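Local coordinates for hypothetical aldose 1-epimerase (Klebsiella pneumoniae subsp. pneumoniae MGH 78578, PDB 3TY1), which is of unknown function but probably binds carbohydrate and resembles the aldose 1-epimerases, at residues H31-E36 and Y157-R162; C117-T122 and A343-T348; E180-P185 and S191-L196. All coordinates share one frame; numbering follows the deposited sequence.

Four neighbouring strands of one ten-stranded antiparallel sheet, in the order 159-169, 173-183, 189-198 and 342-352, tie the three contacts together. Contact 3 joins the middle two as a hairpin. Contact 1, its centre about 12 Å away, packs strand 159-169 against the separate six-stranded sheet; contact 2, about 13 Å from contact 3 between centres, packs strand 342-352 against strand 114-119 of a mixed sheet. The centres of contacts 1 and 2 lie about 24 Å apart. Along the chain the segments of contacts 1 and 2 alternate, and both segments of contact 3 precede 343-348. The large sheet thus serves as a common platform for the two smaller ones, consistent with a supersandwich.

Contact 1. Residues H31-E36 and Y157-R162; sequences HAFSIE and YEIRIR. With SO4 (sulfate ion), chain I.
F33 carries its ring between its own backbone N and carbonyl carbon (chi1 65°), while I159 keeps CG1 beside its backbone N (chi1 -60°) and extends CD1 to meet that ring from the opposite direction. The methyl rests over one ring face, displaced toward the rim: CD1 of I159 is 4.1 Å from the centroid of the F33 ring and 21° off its normal, a CH-pi contact. The second branch of the isoleucine serves another partner, for CG2 of I159 meets CD1 of I35 tip to tip at 3.7 Å. One side chain is therefore shared by two residues that flank S34 on strand 33-39 and point to the same side. Y157 adds a looser, oblique touch, its CB 4.4 Å from CE2 of F33.

Only apolar groups meet here. I35 and I159 have their CA atoms 9.3 Å apart, a spacing of packed sheets and not of paired strands, and I53 of strand 49-55 also touches I159. R160, and E158 just before the strand, point away from this layer. They form a salt bridge, NH2 of R160 meeting OE1 of E158 at 3.0 Å on the syn side but tilted out of the carboxylate plane. The guanidinium edge faces a sulfate ion, probably from the crystallisation liquor, with R160 NH1 3.3 Å from sulfate O3. An apolar layer between the face of a six-stranded sheet and that of the ten-stranded antiparallel sheet is characteristic of a beta sandwich.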
loop_
_atom_site.group_PDB
_atom_site.type_symbol
_atom_site.label_atom_id
_atom_site.label_comp_id
_atom_site.label_asym_id
_atom_site.label_seq_id
_atom_site.Cartn_x
_atom_site.Cartn_y
_atom_site.Cartn_z
ATOM N N HIS A 31 5.119 -27.438 33.116
ATOM C CA HIS A 31 4.014 -27.139 32.214
ATOM C C HIS A 31 4.481 -27.170 30.763
ATOM O O HIS A 31 5.453 -26.466 30.440
ATOM C CB HIS A 31 3.440 -25.763 32.536
ATOM C CG HIS A 31 2.689 -25.700 33.835
ATOM N ND1 HIS A 31 1.362 -26.060 33.934
ATOM C CD2 HIS A 31 3.055 -25.274 35.073
ATOM C CE1 HIS A 31 0.953 -25.893 35.179
ATOM N NE2 HIS A 31 1.957 -25.406 35.887
ATOM N N ALA A 32 3.815 -27.983 29.918
ATOM C CA ALA A 32 4.154 -28.114 28.500
ATOM C C ALA A 32 3.698 -26.920 27.703
ATOM O O ALA A 32 2.602 -26.408 27.897
ATOM C CB ALA A 32 3.546 -29.363 27.899
ATOM N N PHE A 33 4.512 -26.533 26.731
ATOM C CA PHE A 33 4.170 -25.444 25.866
ATOM C C PHE A 33 4.989 -25.476 24.576
ATOM O O PHE A 33 5.992 -26.192 24.447
ATOM C CB PHE A 33 4.394 -24.096 26.588
ATOM C CG PHE A 33 5.823 -23.802 26.918
ATOM C CD1 PHE A 33 6.648 -23.149 25.987
ATOM C CD2 PHE A 33 6.346 -24.137 28.141
ATOM C CE1 PHE A 33 7.974 -22.871 26.293
ATOM C CE2 PHE A 33 7.689 -23.835 28.460
ATOM C CZ PHE A 33 8.488 -23.211 27.528
ATOM N N SER A 34 4.551 -24.691 23.623
ATOM C CA SER A 34 5.339 -24.462 22.412
ATOM C C SER A 34 5.144 -23.015 22.025
ATOM O O SER A 34 4.191 -22.375 22.484
ATOM C CB SER A 34 4.911 -25.386 21.289
ATOM O OG SER A 34 3.611 -25.056 20.848
ATOM N N ILE A 35 6.101 -22.487 21.265
ATOM C CA ILE A 35 6.035 -21.113 20.763
ATOM C C ILE A 35 6.281 -21.249 19.260
ATOM O O ILE A 35 7.279 -21.870 18.849
ATOM C CB ILE A 35 7.087 -20.161 21.423
ATOM C CG1 ILE A 35 6.992 -20.260 22.953
ATOM C CG2 ILE A 35 6.859 -18.732 20.941
ATOM C CD1 ILE A 35 8.135 -19.581 23.727
ATOM N N GLU A 36 5.359 -20.715 18.470
ATOM C CA GLU A 36 5.399 -20.860 17.024
ATOM C C GLU A 36 5.084 -19.581 16.278
ATOM O O GLU A 36 4.064 -18.902 16.568
ATOM C CB GLU A 36 4.398 -21.950 16.570
ATOM C CG GLU A 36 4.467 -22.210 15.059
ATOM C CD GLU A 36 3.560 -23.349 14.561
ATOM O OE1 GLU A 36 2.791 -23.910 15.353
ATOM O OE2 GLU A 36 3.641 -23.651 13.346
ATOM N N TYR A 157 9.971 -20.908 34.159
ATOM C CA TYR A 157 10.054 -20.849 32.676
ATOM C C TYR A 157 9.273 -19.716 32.046
ATOM O O TYR A 157 8.590 -19.881 31.036
ATOM C CB TYR A 157 9.665 -22.207 32.041
ATOM C CG TYR A 157 10.519 -23.353 32.540
ATOM C CD1 TYR A 157 11.844 -23.488 32.134
ATOM C CD2 TYR A 157 10.005 -24.299 33.432
ATOM C CE1 TYR A 157 12.620 -24.562 32.579
ATOM C CE2 TYR A 157 10.769 -25.358 33.880
ATOM C CZ TYR A 157 12.068 -25.489 33.467
ATOM O OH TYR A 157 12.811 -26.559 33.925
ATOM N N GLU A 158 9.401 -18.532 32.649
ATOM C CA GLU A 158 8.763 -17.351 32.131
ATOM C C GLU A 158 9.204 -17.091 30.675
ATOM O O GLU A 158 10.370 -17.138 30.366
ATOM C CB GLU A 158 9.108 -16.132 32.987
ATOM C CG GLU A 158 8.338 -14.883 32.602
ATOM C CD GLU A 158 8.776 -13.616 33.371
ATOM O OE1 GLU A 158 9.903 -13.545 33.844
ATOM O OE2 GLU A 158 8.002 -12.658 33.430
ATOM N N ILE A 159 8.217 -16.791 29.832
ATOM C CA ILE A 159 8.387 -16.502 28.434
ATOM C C ILE A 159 8.212 -14.996 28.271
ATOM O O ILE A 159 7.297 -14.423 28.843
ATOM C CB ILE A 159 7.323 -17.223 27.602
ATOM C CG1 ILE A 159 7.440 -18.754 27.802
ATOM C CG2 ILE A 159 7.404 -16.810 26.069
ATOM C CD1 ILE A 159 6.166 -19.513 27.260
ATOM N N ARG A 160 9.095 -14.371 27.496
ATOM C CA ARG A 160 8.943 -12.985 27.138
ATOM C C ARG A 160 9.032 -12.857 25.637
ATOM O O ARG A 160 9.917 -13.451 25.008
ATOM C CB ARG A 160 10.024 -12.114 27.794
ATOM C CG ARG A 160 10.017 -12.238 29.287
ATOM C CD ARG A 160 10.904 -11.224 29.974
ATOM N NE ARG A 160 10.860 -11.423 31.419
ATOM C CZ ARG A 160 11.439 -10.633 32.327
ATOM N NH1 ARG A 160 12.132 -9.575 31.962
ATOM N NH2 ARG A 160 11.298 -10.904 33.624
ATOM N N ILE A 161 8.130 -12.080 25.077
ATOM C CA ILE A 161 8.102 -11.852 23.645
ATOM C C ILE A 161 8.194 -10.352 23.442
ATOM O O ILE A 161 7.285 -9.601 23.839
ATOM C CB ILE A 161 6.869 -12.449 23.011
ATOM C CG1 ILE A 161 6.886 -13.969 23.159
ATOM C CG2 ILE A 161 6.814 -12.046 21.496
ATOM C CD1 ILE A 161 5.694 -14.644 22.547
ATOM N N ARG A 162 9.285 -9.926 22.816
ATOM C CA ARG A 162 9.544 -8.500 22.566
ATOM C C ARG A 162 9.438 -8.189 21.086
ATOM O O ARG A 162 9.840 -8.993 20.257
ATOM C CB ARG A 162 10.960 -8.089 23.031
ATOM C CG ARG A 162 11.154 -8.077 24.508
ATOM C CD ARG A 162 12.560 -7.617 24.917
ATOM N NE ARG A 162 13.544 -8.643 24.652
ATOM C CZ ARG A 162 13.794 -9.689 25.436
ATOM N NH1 ARG A 162 13.147 -9.879 26.590
ATOM N NH2 ARG A 162 14.713 -10.566 25.052
HETATM S S SO4 I . 12.759 -7.787 35.292
HETATM O O1 SO4 I . 11.669 -8.498 35.962
HETATM O O2 SO4 I . 13.483 -7.009 36.289
HETATM O O3 SO4 I . 13.687 -8.747 34.719
HETATM O O4 SO4 I . 12.258 -6.823 34.326
#

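Contact 2. Residues C117-T122 and A343-T348; sequences CGYEWT and AQFDLT
Y119 and F345 meet through a single pair of ring carbons, CE2 of Y119 lying 4.0 Å from CE2 of F345. Each ring leaves its strand on the same kind of torsion, with CG beside the backbone N and anti to the carbonyl carbon (chi1 -71° in Y119), and the two side chains slide past one another in opposite directions. Their planes stand 46° apart and their centroids 6.0 Å apart, so the pair is oblique, neither a stack nor a T-shaped contact. The side chains of I208 on strand 204-214 and L196 on strand 189-198 touch both residues.

The backbone that presents Y119 is unusual, because the peptide bond between G118 and Y119 is cis. Past this bend the chain is tied back on itself by T122, whose OG1 donates to the carbonyl O of C117 at 2.6 Å, coming from above the carbonyl plane. E167 grips the turn from outside, one carboxylate oxygen taking the backbone N of Y119 and the other that of E120.

The far end of the tyrosine is polar and buried, and its hydroxyl is hydrogen-bonded to that of Y210. Chemically, then, the touch between strands 114-119 and 342-352 is small and purely apolar, made by ring carbons alone, while the polar atoms of Y119 find their partners elsewhere.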
loop_
_atom_site.group_PDB
_atom_site.type_symbol
_atom_site.label_atom_id
_atom_site.label_comp_id
_atom_site.label_asym_id
_atom_site.label_seq_id
_atom_site.Cartn_x
_atom_site.Cartn_y
_atom_site.Cartn_z
ATOM N N CYS A 117 -3.296 1.710 20.075
ATOM C CA CYS A 117 -3.820 2.806 19.267
ATOM C C CYS A 117 -2.962 4.022 19.622
ATOM O O CYS A 117 -3.228 4.715 20.600
ATOM C CB CYS A 117 -5.275 3.038 19.606
ATOM S SG CYS A 117 -6.319 1.615 19.233
ATOM N N GLY A 118 -1.889 4.192 18.861
ATOM C CA GLY A 118 -0.847 5.184 19.159
ATOM C C GLY A 118 0.326 4.920 18.215
ATOM O O GLY A 118 0.128 4.249 17.225
ATOM N N TYR A 119 1.540 5.417 18.478
ATOM C CA TYR A 119 1.859 6.323 19.607
ATOM C C TYR A 119 1.996 7.777 19.184
ATOM O O TYR A 119 1.841 8.683 20.000
ATOM C CB TYR A 119 3.141 5.878 20.309
ATOM C CG TYR A 119 2.973 4.602 21.085
ATOM C CD1 TYR A 119 2.998 3.360 20.448
ATOM C CD2 TYR A 119 2.796 4.623 22.484
ATOM C CE1 TYR A 119 2.834 2.184 21.164
ATOM C CE2 TYR A 119 2.654 3.432 23.219
ATOM C CZ TYR A 119 2.655 2.215 22.541
ATOM O OH TYR A 119 2.516 1.032 23.227
ATOM N N GLU A 120 2.271 8.018 17.911
ATOM C CA GLU A 120 2.422 9.398 17.412
ATOM C C GLU A 120 1.100 10.191 17.578
ATOM O O GLU A 120 1.109 11.396 17.891
ATOM C CB GLU A 120 2.929 9.379 15.966
ATOM C CG GLU A 120 3.545 10.691 15.527
ATOM C CD GLU A 120 3.900 10.753 14.050
ATOM O OE1 GLU A 120 4.300 9.724 13.466
ATOM O OE2 GLU A 120 3.837 11.867 13.483
ATOM N N TRP A 121 -0.024 9.508 17.380
ATOM C CA TRP A 121 -1.352 10.043 17.714
ATOM C C TRP A 121 -2.321 8.886 17.886
ATOM O O TRP A 121 -1.972 7.736 17.608
ATOM C CB TRP A 121 -1.886 11.049 16.672
ATOM C CG TRP A 121 -2.279 10.440 15.417
ATOM C CD1 TRP A 121 -3.521 9.989 15.086
ATOM C CD2 TRP A 121 -1.429 10.121 14.329
ATOM N NE1 TRP A 121 -3.502 9.431 13.851
ATOM C CE2 TRP A 121 -2.223 9.473 13.364
ATOM C CE3 TRP A 121 -0.066 10.312 14.072
ATOM C CZ2 TRP A 121 -1.702 9.003 12.145
ATOM C CZ3 TRP A 121 0.454 9.853 12.875
ATOM C CH2 TRP A 121 -0.369 9.202 11.917
ATOM N N THR A 122 -3.538 9.207 18.313
ATOM C CA THR A 122 -4.580 8.221 18.526
ATOM C C THR A 122 -5.961 8.843 18.322
ATOM O O THR A 122 -6.100 10.026 18.054
ATOM C CB THR A 122 -4.488 7.629 19.967
ATOM O OG1 THR A 122 -5.169 6.386 20.002
ATOM C CG2 THR A 122 -5.053 8.620 21.046
ATOM N N ALA A 343 8.820 6.433 28.164
ATOM C CA ALA A 343 7.583 6.313 28.905
ATOM C C ALA A 343 7.292 4.816 28.985
ATOM O O ALA A 343 7.344 4.129 27.947
ATOM C CB ALA A 343 6.480 7.004 28.167
ATOM N N GLN A 344 6.959 4.328 30.180
ATOM C CA GLN A 344 6.640 2.917 30.407
ATOM C C GLN A 344 5.148 2.690 30.493
ATOM O O GLN A 344 4.402 3.563 30.916
ATOM C CB GLN A 344 7.315 2.409 31.703
ATOM C CG GLN A 344 8.850 2.443 31.693
ATOM C CD GLN A 344 9.455 3.838 31.904
ATOM O OE1 GLN A 344 8.810 4.727 32.476
ATOM N NE2 GLN A 344 10.698 4.034 31.426
ATOM N N PHE A 345 4.719 1.494 30.081
ATOM C CA PHE A 345 3.325 1.060 30.130
ATOM C C PHE A 345 3.310 -0.384 30.661
ATOM O O PHE A 345 3.713 -1.321 29.966
ATOM C CB PHE A 345 2.675 1.216 28.739
ATOM C CG PHE A 345 2.794 2.630 28.210
ATOM C CD1 PHE A 345 1.937 3.623 28.649
ATOM C CD2 PHE A 345 3.821 2.976 27.338
ATOM C CE1 PHE A 345 2.087 4.950 28.223
ATOM C CE2 PHE A 345 3.971 4.299 26.884
ATOM C CZ PHE A 345 3.103 5.282 27.336
ATOM N N ASP A 346 2.873 -0.529 31.913
ATOM C CA ASP A 346 2.835 -1.802 32.642
ATOM C C ASP A 346 1.360 -2.164 32.873
ATOM O O ASP A 346 0.626 -1.398 33.524
ATOM C CB ASP A 346 3.561 -1.646 33.976
ATOM C CG ASP A 346 4.975 -1.179 33.809
ATOM O OD1 ASP A 346 5.735 -1.820 33.034
ATOM O OD2 ASP A 346 5.326 -0.140 34.444
ATOM N N LEU A 347 0.922 -3.272 32.274
ATOM C CA LEU A 347 -0.452 -3.753 32.398
ATOM C C LEU A 347 -0.462 -5.237 32.688
ATOM O O LEU A 347 0.377 -5.973 32.171
ATOM C CB LEU A 347 -1.285 -3.470 31.132
ATOM C CG LEU A 347 -1.487 -2.022 30.673
ATOM C CD1 LEU A 347 -0.333 -1.605 29.775
ATOM C CD2 LEU A 347 -2.833 -1.907 29.936
ATOM N N THR A 348 -1.397 -5.676 33.519
ATOM C CA THR A 348 -1.597 -7.115 33.757
ATOM C C THR A 348 -3.030 -7.472 33.395
ATOM O O THR A 348 -3.978 -6.854 33.887
ATOM C CB THR A 348 -1.301 -7.489 35.225
ATOM O OG1 THR A 348 0.026 -7.062 35.538
ATOM C CG2 THR A 348 -1.391 -8.971 35.412
#

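Contact 3. Residues E180-P185 and S191-L196; sequences ELRYVP and SLHDVL. With SO4 (sulfate ion), chain H; SO4 (sulfate ion), chain I.
A beta hairpin, strands 173-183 and 189-198, places these residues side by side in the large antiparallel sheet. R182 and S191 form a hydrogen-bonded pair: R182 N reaches S191 O at 2.8 Å, and S191 N returns to R182 O at 3.0 Å. L181 and L192, the adjoining non-hydrogen-bonded pair, put their side chains on the other sheet face, where CB of L181 touches CD2 of L192 at 3.8 Å. Beyond them H193 N donates to E180 O. The amide of E180, however, turns to a side chain: it meets OD1 of D194 at 3.0 Å, nearly along the C-O bond of the carboxylate, whose OD2 is held by R116 and Y210.

On the face with S191, the extended R182 crosses H193 at about a right angle. CD2 of the imidazole sits over one guanidinium face, toward its rim and 3.3 Å from NE of R182, with the two planes 40° apart. E180 fixes the guanidinium side-on, a single oxygen accepting from both nitrogens: OE1 is 2.7 Å from R182 NE and 2.9 Å from R182 NH2. The carboxylate can approach because E180 runs out extended, CG anti to the backbone N (chi1 -172°), and its OE2 pairs with R162.

Two sulfate ions, probably from the crystallisation liquor, lie on this face. One is held weakly by R182; the other has an oxygen at the edge of the H193 ring, at a separation too short to be trusted. Strand 159-169 borders the hairpin through backbone bonds to L181 and Y183, and on its other side strand 342-352 bonds to the backbone of L192 and D194, with D346 also hydrogen-bonded to ND1 of H193.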
loop_
_atom_site.group_PDB
_atom_site.type_symbol
_atom_site.label_atom_id
_atom_site.label_comp_id
_atom_site.label_asym_id
_atom_site.label_seq_id
_atom_site.Cartn_x
_atom_site.Cartn_y
_atom_site.Cartn_z
ATOM N N GLU A 180 6.561 -5.559 25.016
ATOM C CA GLU A 180 6.938 -6.822 25.673
ATOM C C GLU A 180 5.745 -7.443 26.368
ATOM O O GLU A 180 5.053 -6.774 27.152
ATOM C CB GLU A 180 8.095 -6.650 26.683
ATOM C CG GLU A 180 8.619 -7.995 27.211
ATOM C CD GLU A 180 9.843 -7.872 28.148
ATOM O OE1 GLU A 180 9.701 -7.449 29.314
ATOM O OE2 GLU A 180 10.938 -8.245 27.707
ATOM N N LEU A 181 5.492 -8.698 26.035
ATOM C CA LEU A 181 4.509 -9.535 26.717
ATOM C C LEU A 181 5.252 -10.601 27.525
ATOM O O LEU A 181 6.214 -11.195 27.029
ATOM C CB LEU A 181 3.522 -10.102 25.723
ATOM C CG LEU A 181 2.471 -11.082 26.242
ATOM C CD1 LEU A 181 1.196 -10.999 25.371
ATOM C CD2 LEU A 181 3.041 -12.518 26.295
ATOM N N ARG A 182 4.819 -10.814 28.769
ATOM C CA ARG A 182 5.425 -11.800 29.664
ATOM C C ARG A 182 4.351 -12.779 30.109
ATOM O O ARG A 182 3.239 -12.385 30.489
ATOM C CB ARG A 182 6.023 -11.131 30.878
ATOM C CG ARG A 182 6.980 -10.041 30.558
ATOM C CD ARG A 182 7.707 -9.585 31.841
ATOM N NE ARG A 182 8.512 -8.403 31.559
ATOM C CZ ARG A 182 9.187 -7.712 32.465
ATOM N NH1 ARG A 182 9.151 -8.060 33.749
ATOM N NH2 ARG A 182 9.878 -6.647 32.080
ATOM N N TYR A 183 4.669 -14.063 30.043
ATOM C CA TYR A 183 3.713 -15.097 30.416
ATOM C C TYR A 183 4.424 -16.246 31.108
ATOM O O TYR A 183 5.401 -16.755 30.582
ATOM C CB TYR A 183 2.959 -15.594 29.164
ATOM C CG TYR A 183 2.018 -16.719 29.523
ATOM C CD1 TYR A 183 0.929 -16.482 30.366
ATOM C CD2 TYR A 183 2.193 -17.989 29.036
ATOM C CE1 TYR A 183 0.068 -17.504 30.761
ATOM C CE2 TYR A 183 1.335 -19.032 29.433
ATOM C CZ TYR A 183 0.273 -18.779 30.303
ATOM O OH TYR A 183 -0.560 -19.832 30.677
ATOM N N VAL A 184 3.938 -16.632 32.296
ATOM C CA VAL A 184 4.434 -17.784 33.009
ATOM C C VAL A 184 3.551 -18.990 32.600
ATOM O O VAL A 184 2.332 -18.989 32.793
ATOM C CB VAL A 184 4.417 -17.604 34.540
ATOM C CG1 VAL A 184 4.880 -18.901 35.231
ATOM C CG2 VAL A 184 5.283 -16.448 34.949
ATOM N N PRO A 185 4.170 -20.033 32.024
ATOM C CA PRO A 185 3.399 -21.200 31.615
ATOM C C PRO A 185 2.481 -21.737 32.688
ATOM O O PRO A 185 2.879 -21.833 33.832
ATOM C CB PRO A 185 4.495 -22.210 31.271
ATOM C CG PRO A 185 5.497 -21.390 30.621
ATOM C CD PRO A 185 5.544 -20.111 31.492
ATOM N N SER A 191 1.340 -10.220 31.232
ATOM C CA SER A 191 1.556 -8.798 31.455
ATOM C C SER A 191 2.236 -8.188 30.245
ATOM O O SER A 191 2.902 -8.888 29.479
ATOM C CB SER A 191 2.376 -8.568 32.728
ATOM O OG SER A 191 3.650 -9.162 32.593
ATOM N N LEU A 192 2.014 -6.888 30.068
ATOM C CA LEU A 192 2.696 -6.080 29.079
ATOM C C LEU A 192 3.591 -5.111 29.839
ATOM O O LEU A 192 3.168 -4.545 30.842
ATOM C CB LEU A 192 1.688 -5.261 28.260
ATOM C CG LEU A 192 0.634 -6.062 27.506
ATOM C CD1 LEU A 192 -0.249 -5.087 26.666
ATOM C CD2 LEU A 192 1.331 -7.096 26.615
ATOM N N HIS A 193 4.789 -4.897 29.315
ATOM C CA HIS A 193 5.767 -3.952 29.812
ATOM C C HIS A 193 6.377 -3.287 28.615
ATOM O O HIS A 193 7.472 -3.624 28.196
ATOM C CB HIS A 193 6.805 -4.664 30.666
ATOM C CG HIS A 193 6.216 -5.258 31.897
ATOM N ND1 HIS A 193 5.852 -4.493 32.986
ATOM C CD2 HIS A 193 5.839 -6.526 32.183
ATOM C CE1 HIS A 193 5.322 -5.277 33.908
ATOM N NE2 HIS A 193 5.319 -6.517 33.454
ATOM N N ASP A 194 5.619 -2.373 28.019
ATOM C CA ASP A 194 6.057 -1.662 26.844
ATOM C C ASP A 194 6.864 -0.440 27.272
ATOM O O ASP A 194 6.592 0.154 28.331
ATOM C CB ASP A 194 4.864 -1.199 25.957
ATOM C CG ASP A 194 3.946 -2.327 25.537
ATOM O OD1 ASP A 194 4.377 -3.519 25.475
ATOM O OD2 ASP A 194 2.751 -2.018 25.285
ATOM N N VAL A 195 7.823 -0.050 26.434
ATOM C CA VAL A 195 8.620 1.147 26.654
ATOM C C VAL A 195 8.666 1.976 25.357
ATOM O O VAL A 195 9.222 1.544 24.359
ATOM C CB VAL A 195 10.079 0.840 27.111
ATOM C CG1 VAL A 195 10.834 2.160 27.405
ATOM C CG2 VAL A 195 10.114 -0.095 28.339
ATOM N N LEU A 196 8.040 3.143 25.379
ATOM C CA LEU A 196 8.086 4.095 24.271
ATOM C C LEU A 196 9.317 4.961 24.504
ATOM O O LEU A 196 9.511 5.465 25.635
ATOM C CB LEU A 196 6.848 4.982 24.288
ATOM C CG LEU A 196 6.795 6.178 23.330
ATOM C CD1 LEU A 196 6.689 5.725 21.899
ATOM C CD2 LEU A 196 5.652 7.067 23.700
HETATM S S SO4 H . 5.360 -9.068 35.881
HETATM O O1 SO4 H . 4.535 -10.108 36.506
HETATM O O2 SO4 H . 6.253 -8.429 36.841
HETATM O O3 SO4 H . 6.176 -9.686 34.842
HETATM O O4 SO4 H . 4.490 -8.026 35.322
HETATM S S SO4 I . 12.759 -7.787 35.292
HETATM O O1 SO4 I . 11.669 -8.498 35.962
HETATM O O2 SO4 I . 13.483 -7.009 36.289
HETATM O O3 SO4 I . 13.687 -8.747 34.719
HETATM O O4 SO4 I . 12.258 -6.823 34.326
HETATM O O HOH W 1 3.204 -12.505 33.449
#